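Local coordinates for protein importin subunit beta-1 (Saccharomyces cerevisiae, PDB 5OWU) that carries proteins into the nucleus, working with the importin alpha subunit that recognises the classical nuclear localization signal in the cargo, at residues Met682-Leu685 with Ala686-Ser690; Glu697-Pro700 with Ala701-Val705; Ala715-Ile718 with Pro719-Asp723. All coordinates share one frame; numbering follows the deposited sequence.

Contact 1 (Met682-Leu685 with Ala686-Ser690)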
loop_
_atom_site.group_PDB
_atom_site.type_symbol
_atom_site.label_atom_id
_atom_site.label_comp_id
_atom_site.label_asym_id
_atom_site.label_seq_id
_atom_site.Cartn_x
_atom_site.Cartn_y
_atom_site.Cartn_z
ATOM N N MET A 682 -26.074 11.487 17.113
ATOM C CA MET A 682 -24.892 12.106 17.697
ATOM C C MET A 682 -24.483 11.354 18.952
ATOM O O MET A 682 -23.316 10.968 19.107
ATOM C CB MET A 682 -25.147 13.587 17.998
ATOM C CG MET A 682 -25.315 14.475 16.758
ATOM S SD MET A 682 -23.844 14.577 15.695
ATOM C CE MET A 682 -22.780 15.609 16.700
ATOM N N ASN A 683 -25.454 11.061 19.823
ATOM C CA ASN A 683 -25.132 10.325 21.036
ATOM C C ASN A 683 -24.393 9.045 20.683
ATOM O O ASN A 683 -23.252 8.832 21.113
ATOM C CB ASN A 683 -26.402 10.039 21.841
ATOM C CG ASN A 683 -26.923 11.275 22.547
ATOM O OD1 ASN A 683 -26.162 12.194 22.846
ATOM N ND2 ASN A 683 -28.223 11.308 22.805
ATOM N N VAL A 684 -24.995 8.214 19.828
ATOM C CA VAL A 684 -24.352 6.948 19.497
ATOM C C VAL A 684 -22.946 7.210 18.988
ATOM O O VAL A 684 -21.969 6.616 19.466
ATOM C CB VAL A 684 -25.187 6.155 18.474
ATOM C CG1 VAL A 684 -24.466 4.876 18.079
ATOM C CG2 VAL A 684 -26.545 5.820 19.044
ATOM N N LEU A 685 -22.812 8.158 18.057
ATOM C CA LEU A 685 -21.510 8.375 17.444
ATOM C C LEU A 685 -20.492 8.784 18.494
ATOM O O LEU A 685 -19.358 8.284 18.499
ATOM C CB LEU A 685 -21.616 9.424 16.334
ATOM C CG LEU A 685 -22.366 8.944 15.086
ATOM C CD1 LEU A 685 -22.765 10.121 14.192
ATOM C CD2 LEU A 685 -21.536 7.949 14.307
ATOM N N ALA A 686 -20.899 9.646 19.431
ATOM C CA ALA A 686 -19.969 10.084 20.464
ATOM C C ALA A 686 -19.466 8.893 21.265
ATOM O O ALA A 686 -18.270 8.794 21.563
ATOM C CB ALA A 686 -20.635 11.118 21.372
ATOM N N GLN A 687 -20.359 7.956 21.591
ATOM C CA GLN A 687 -19.927 6.741 22.267
ATOM C C GLN A 687 -18.953 5.958 21.392
ATOM O O GLN A 687 -17.872 5.562 21.846
ATOM C CB GLN A 687 -21.140 5.883 22.625
ATOM C CG GLN A 687 -22.167 6.583 23.500
ATOM C CD GLN A 687 -23.538 5.923 23.433
ATOM O OE1 GLN A 687 -23.648 4.696 23.405
ATOM N NE2 GLN A 687 -24.589 6.739 23.392
ATOM N N MET A 688 -19.305 5.764 20.116
ATOM C CA MET A 688 -18.521 4.878 19.262
ATOM C C MET A 688 -17.074 5.337 19.179
ATOM O O MET A 688 -16.146 4.554 19.413
ATOM C CB MET A 688 -19.130 4.817 17.865
ATOM C CG MET A 688 -20.469 4.124 17.785
ATOM S SD MET A 688 -21.318 4.543 16.252
ATOM C CE MET A 688 -20.108 4.033 15.038
ATOM N N ILE A 689 -16.861 6.610 18.840
ATOM C CA ILE A 689 -15.509 7.116 18.661
ATOM C C ILE A 689 -14.755 7.210 19.978
ATOM O O ILE A 689 -13.531 7.388 19.966
ATOM C CB ILE A 689 -15.552 8.478 17.933
ATOM C CG1 ILE A 689 -14.186 8.791 17.312
ATOM C CG2 ILE A 689 -16.012 9.605 18.875
ATOM C CD1 ILE A 689 -14.190 9.975 16.362
ATOM N N SER A 690 -15.449 7.071 21.110
ATOM C CA SER A 690 -14.805 7.049 22.416
ATOM C C SER A 690 -14.501 5.638 22.899
ATOM O O SER A 690 -13.971 5.478 24.003
ATOM C CB SER A 690 -15.687 7.754 23.452
ATOM O OG SER A 690 -16.524 6.828 24.126
#

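Contact 2 (Glu697-Pro700 with Ala701-Val705)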
loop_
_atom_site.group_PDB
_atom_site.type_symbol
_atom_site.label_atom_id
_atom_site.label_comp_id
_atom_site.label_asym_id
_atom_site.label_seq_id
_atom_site.Cartn_x
_atom_site.Cartn_y
_atom_site.Cartn_z
ATOM N N GLU A 697 -10.191 2.392 11.338
ATOM C CA GLU A 697 -10.984 2.918 10.230
ATOM C C GLU A 697 -12.270 3.588 10.697
ATOM O O GLU A 697 -12.871 4.345 9.930
ATOM C CB GLU A 697 -11.328 1.803 9.237
ATOM C CG GLU A 697 -10.134 1.209 8.486
ATOM C CD GLU A 697 -9.364 0.172 9.294
ATOM O OE1 GLU A 697 -9.905 -0.334 10.300
ATOM O OE2 GLU A 697 -8.213 -0.140 8.925
ATOM N N LEU A 698 -12.709 3.328 11.931
ATOM C CA LEU A 698 -13.933 3.949 12.424
ATOM C C LEU A 698 -13.739 5.440 12.650
ATOM O O LEU A 698 -14.631 6.240 12.338
ATOM C CB LEU A 698 -14.393 3.263 13.709
ATOM C CG LEU A 698 -15.788 3.674 14.193
ATOM C CD1 LEU A 698 -16.871 3.087 13.298
ATOM C CD2 LEU A 698 -16.013 3.265 15.638
ATOM N N LYS A 699 -12.577 5.835 13.167
ATOM C CA LYS A 699 -12.369 7.243 13.502
ATOM C C LYS A 699 -12.612 8.167 12.312
ATOM O O LYS A 699 -13.424 9.100 12.439
ATOM C CB LYS A 699 -10.962 7.423 14.085
ATOM C CG LYS A 699 -10.517 8.864 14.249
ATOM C CD LYS A 699 -9.487 9.003 15.372
ATOM C CE LYS A 699 -8.520 10.144 15.106
ATOM N NZ LYS A 699 -7.817 10.608 16.342
ATOM N N PRO A 700 -11.972 7.986 11.155
ATOM C CA PRO A 700 -12.265 8.895 10.031
ATOM C C PRO A 700 -13.728 8.887 9.614
ATOM O O PRO A 700 -14.319 9.958 9.410
ATOM C CB PRO A 700 -11.335 8.386 8.915
ATOM C CG PRO A 700 -10.888 7.021 9.349
ATOM C CD PRO A 700 -10.894 7.035 10.834
ATOM N N ALA A 701 -14.341 7.706 9.510
ATOM C CA ALA A 701 -15.742 7.622 9.111
ATOM C C ALA A 701 -16.618 8.513 9.988
ATOM O O ALA A 701 -17.362 9.369 9.489
ATOM C CB ALA A 701 -16.216 6.170 9.178
ATOM N N VAL A 702 -16.506 8.357 11.305
ATOM C CA VAL A 702 -17.321 9.169 12.204
ATOM C C VAL A 702 -17.033 10.648 11.983
ATOM O O VAL A 702 -17.958 11.465 11.869
ATOM C CB VAL A 702 -17.092 8.741 13.663
ATOM C CG1 VAL A 702 -17.842 9.650 14.621
ATOM C CG2 VAL A 702 -17.554 7.305 13.840
ATOM N N LEU A 703 -15.757 11.022 11.873
ATOM C CA LEU A 703 -15.461 12.428 11.634
ATOM C C LEU A 703 -16.207 12.910 10.397
ATOM O O LEU A 703 -16.925 13.920 10.438
ATOM C CB LEU A 703 -13.952 12.642 11.493
ATOM C CG LEU A 703 -13.110 12.430 12.759
ATOM C CD1 LEU A 703 -11.632 12.591 12.443
ATOM C CD2 LEU A 703 -13.505 13.382 13.880
ATOM N N SER A 704 -16.124 12.142 9.307
ATOM C CA SER A 704 -16.764 12.581 8.075
ATOM C C SER A 704 -18.262 12.738 8.273
ATOM O O SER A 704 -18.865 13.691 7.763
ATOM C CB SER A 704 -16.474 11.597 6.943
ATOM O OG SER A 704 -15.091 11.564 6.667
ATOM N N VAL A 705 -18.877 11.834 9.045
ATOM C CA VAL A 705 -20.331 11.870 9.122
ATOM C C VAL A 705 -20.770 13.057 9.959
ATOM O O VAL A 705 -21.865 13.597 9.750
ATOM C CB VAL A 705 -20.894 10.530 9.642
ATOM C CG1 VAL A 705 -20.930 10.463 11.168
ATOM C CG2 VAL A 705 -22.276 10.287 9.072
#

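Contact 3 (Ala715-Ile718 with Pro719-Asp723)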
loop_
_atom_site.group_PDB
_atom_site.type_symbol
_atom_site.label_atom_id
_atom_site.label_comp_id
_atom_site.label_asym_id
_atom_site.label_seq_id
_atom_site.Cartn_x
_atom_site.Cartn_y
_atom_site.Cartn_z
ATOM N N ALA A 715 -28.268 24.961 12.021
ATOM C CA ALA A 715 -28.129 25.569 13.342
ATOM C C ALA A 715 -28.424 24.591 14.474
ATOM O O ALA A 715 -27.898 24.771 15.581
ATOM C CB ALA A 715 -29.049 26.785 13.449
ATOM N N ASP A 716 -29.237 23.551 14.229
ATOM C CA ASP A 716 -29.474 22.550 15.266
ATOM C C ASP A 716 -28.174 21.915 15.754
ATOM O O ASP A 716 -28.153 21.291 16.824
ATOM C CB ASP A 716 -30.407 21.464 14.730
ATOM C CG ASP A 716 -31.864 21.898 14.669
ATOM O OD1 ASP A 716 -32.173 23.074 14.950
ATOM O OD2 ASP A 716 -32.706 21.044 14.333
ATOM N N PHE A 717 -27.094 22.049 14.982
ATOM C CA PHE A 717 -25.808 21.455 15.317
ATOM C C PHE A 717 -25.050 22.240 16.379
ATOM O O PHE A 717 -24.110 21.705 16.972
ATOM C CB PHE A 717 -24.952 21.366 14.055
ATOM C CG PHE A 717 -23.780 20.420 14.167
ATOM C CD1 PHE A 717 -23.976 19.048 14.109
ATOM C CD2 PHE A 717 -22.485 20.903 14.300
ATOM C CE1 PHE A 717 -22.901 18.174 14.192
ATOM C CE2 PHE A 717 -21.409 20.035 14.385
ATOM C CZ PHE A 717 -21.620 18.668 14.333
ATOM N N ILE A 718 -25.436 23.490 16.638
ATOM C CA ILE A 718 -24.599 24.364 17.465
ATOM C C ILE A 718 -24.324 23.770 18.841
ATOM O O ILE A 718 -23.187 23.883 19.322
ATOM C CB ILE A 718 -25.201 25.773 17.514
ATOM C CG1 ILE A 718 -25.047 26.430 16.134
ATOM C CG2 ILE A 718 -24.536 26.614 18.602
ATOM C CD1 ILE A 718 -25.879 27.687 15.928
ATOM N N PRO A 719 -25.274 23.137 19.530
ATOM C CA PRO A 719 -24.946 22.592 20.858
ATOM C C PRO A 719 -23.880 21.505 20.839
ATOM O O PRO A 719 -23.209 21.312 21.856
ATOM C CB PRO A 719 -26.294 22.055 21.360
ATOM C CG PRO A 719 -27.303 22.886 20.642
ATOM C CD PRO A 719 -26.721 23.103 19.276
ATOM N N TYR A 720 -23.692 20.797 19.724
ATOM C CA TYR A 720 -22.648 19.778 19.624
ATOM C C TYR A 720 -21.313 20.342 19.144
ATOM O O TYR A 720 -20.271 19.684 19.307
ATOM C CB TYR A 720 -23.098 18.657 18.677
ATOM C CG TYR A 720 -24.508 18.175 18.925
ATOM C CD1 TYR A 720 -24.764 17.139 19.812
ATOM C CD2 TYR A 720 -25.586 18.752 18.270
ATOM C CE1 TYR A 720 -26.053 16.693 20.040
ATOM C CE2 TYR A 720 -26.885 18.310 18.496
ATOM C CZ TYR A 720 -27.110 17.287 19.388
ATOM O OH TYR A 720 -28.395 16.846 19.626
ATOM N N LEU A 721 -21.323 21.561 18.604
ATOM C CA LEU A 721 -20.182 22.073 17.857
ATOM C C LEU A 721 -18.894 22.010 18.673
ATOM O O LEU A 721 -17.892 21.435 18.231
ATOM C CB LEU A 721 -20.478 23.502 17.403
ATOM C CG LEU A 721 -19.413 24.194 16.565
ATOM C CD1 LEU A 721 -19.131 23.414 15.288
ATOM C CD2 LEU A 721 -19.867 25.609 16.249
ATOM N N ASN A 722 -18.901 22.580 19.881
ATOM C CA ASN A 722 -17.675 22.595 20.670
ATOM C C ASN A 722 -17.088 21.194 20.767
ATOM O O ASN A 722 -15.931 20.964 20.386
ATOM C CB ASN A 722 -17.926 23.175 22.065
ATOM C CG ASN A 722 -16.633 23.536 22.772
ATOM O OD1 ASN A 722 -16.291 22.955 23.796
ATOM N ND2 ASN A 722 -15.887 24.474 22.197
ATOM N N ASP A 723 -17.898 20.221 21.196
ATOM C CA ASP A 723 -17.356 18.878 21.365
ATOM C C ASP A 723 -16.759 18.380 20.057
ATOM O O ASP A 723 -15.614 17.906 20.020
ATOM C CB ASP A 723 -18.433 17.919 21.860
ATOM C CG ASP A 723 -18.812 18.167 23.301
ATOM O OD1 ASP A 723 -17.999 18.758 24.045
ATOM O OD2 ASP A 723 -19.928 17.764 23.683
HETATM O O HOH W 1 -21.110 24.034 21.071
#

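Contact 1 (Met682-Leu685 with Ala686-Ser690)
M688 lays its thioether back over V684 and L685 in the last turns of helix 675-689, the first of the two helices of HEAT repeat 16. Four backbone hydrogen bonds of the i to i+4 kind hold these turns. A686 N reaches M682 O at 2.8 Å, and Q687 N and M688 N follow with N683 O and V684 O. The last of the four, I689 N to L685 O, continues the pattern and is nearly straight at 173°.

The apolar part turns on the sulfur of M688. V684 CG1, anti to its own backbone N (chi1 177°), stands 3.7 Å from M688 SD, and L685 CD2 lies 3.9 Å from the same M688 SD; both side chains cross that of M688 obliquely. The M688 chain bends at its last torsion, while its CG lies 3.4 Å from V684 O, over the backbone of the preceding turn. V684 and M688 also share L648 of helix 637-649 as a neighbour, and L685 leans on I709 of helix 698-713. An alanine in place of M688 has no sulfur and would probably leave V684 CG1 and L685 CD2 without their common neighbour, opening a gap toward L648. Q687 goes a different way, its extended chain running back along the exposed side of the helix, with CG 3.5 Å from N683 O.

S690 adds a polar grip on the last turn. Q687 O accepts two bonds there, from S690 N and from the hydroxyl; both donors come from the same face of the carbonyl plane, and S690 OG, tilted 20° from that plane, donates to Q687 O at 2.9 Å.

Contact 2 (Glu697-Pro700 with Ala701-Val705)
L698 O receives V702 N in an almost straight hydrogen bond of 3.0 Å (176°), early in helix 698-713. L703 N to K699 O and S704 N to P700 O, the latter 2.8 Å, continue the i to i+4 pattern. P700 has no N-H to give, and so close to the beginning of the helix its ring fits without breaking the ladder; its carbonyl still serves the turn ahead.

The side chains divide between two faces. On one, V702 CG2, anti to its carbonyl carbon, leans back against the preceding turn, 3.5 Å from L698 O and 4.1 Å from L698 CG. L698 and V705 touch both helices 655-669 and 675-689, V702 the latter. On the other, L703 folds over the backbone of the turn before it: its CG sits 3.4 Å from K699 O and its CB 3.4 Å from P700 O. L703 and K699 lie on A731 of helix 718-732, and P700, L703 and S704 on A753 of helix 741-764. The S704 hydroxyl, placed beside its backbone N (chi1 -63°), is bonded to D756 OD2 of that same helix, while E697 pairs with R695 in a salt bridge. This second helix of HEAT repeat 16 thus packs on its partner helix 675-689 and on helices of the neighbouring repeats, as in a stacked helical solenoid.

Contact 3 (Ala715-Ile718 with Pro719-Asp723)
F717 and Y720 stand as neighbouring bumps where a 3-10 turn runs into helix 718-732. The F717 ring, with CG anti to the backbone N (chi1 -163°), offers its edge to L721: L721 CD1 rests near the ring plane, 4.2 Å from F717 CE2, and the two side chains cross at about a right angle. Y720 fills the hollow alongside the turn. One edge of its ring slides in against the backbone carbonyls, CD2 at 3.5 Å from F717 O and CE2 at 3.6 Å from D716 O. I718 CB lies 3.5 Å from P719 CD, a contact of chain neighbours set by the peptide link between them.

Backbone bonds tighten this shape. Y720 N donates to F717 O at 2.9 Å, bent to 138°, and L721 N to I718 O at 3.1 Å; both donors stand above the carbonyl plane, in keeping with i to i+3 bonds. A water donates to I718 O at 2.7 Å and accepts from N722 N, extending the turn by one link.

Two polar groups point back to the preceding repeat, D716 forming a salt bridge with R675 and Y720 OH a hydrogen bond with D679. F717 and Y720 rest on helix 675-689, while F717 and L721 also meet I761 of helix 741-764, so the turn is wedged between these two helices.

From the N terminus the three contacts come in series, each closing no more than helical turns; none nests in or crosses another. Contact 1 lies in the last turns of helix 675-689, a connection leads to contact 2 at the beginning of helix 698-713, and contact 3 follows after that helix, at the turn into helix 718-732. Contacts 1 and 2 join the two helices of HEAT repeat 16: L685 CD1 meets V705 CG1 at 3.6 Å, and M688 CE meets L698 CD1 at 3.8 Å. Contact 1 also reaches contact 3, M682 CE lying 3.6 Å from Y720 CB in HEAT repeat 17. Contacts 2 and 3 do not touch, their nearest atoms being about 6 Å apart.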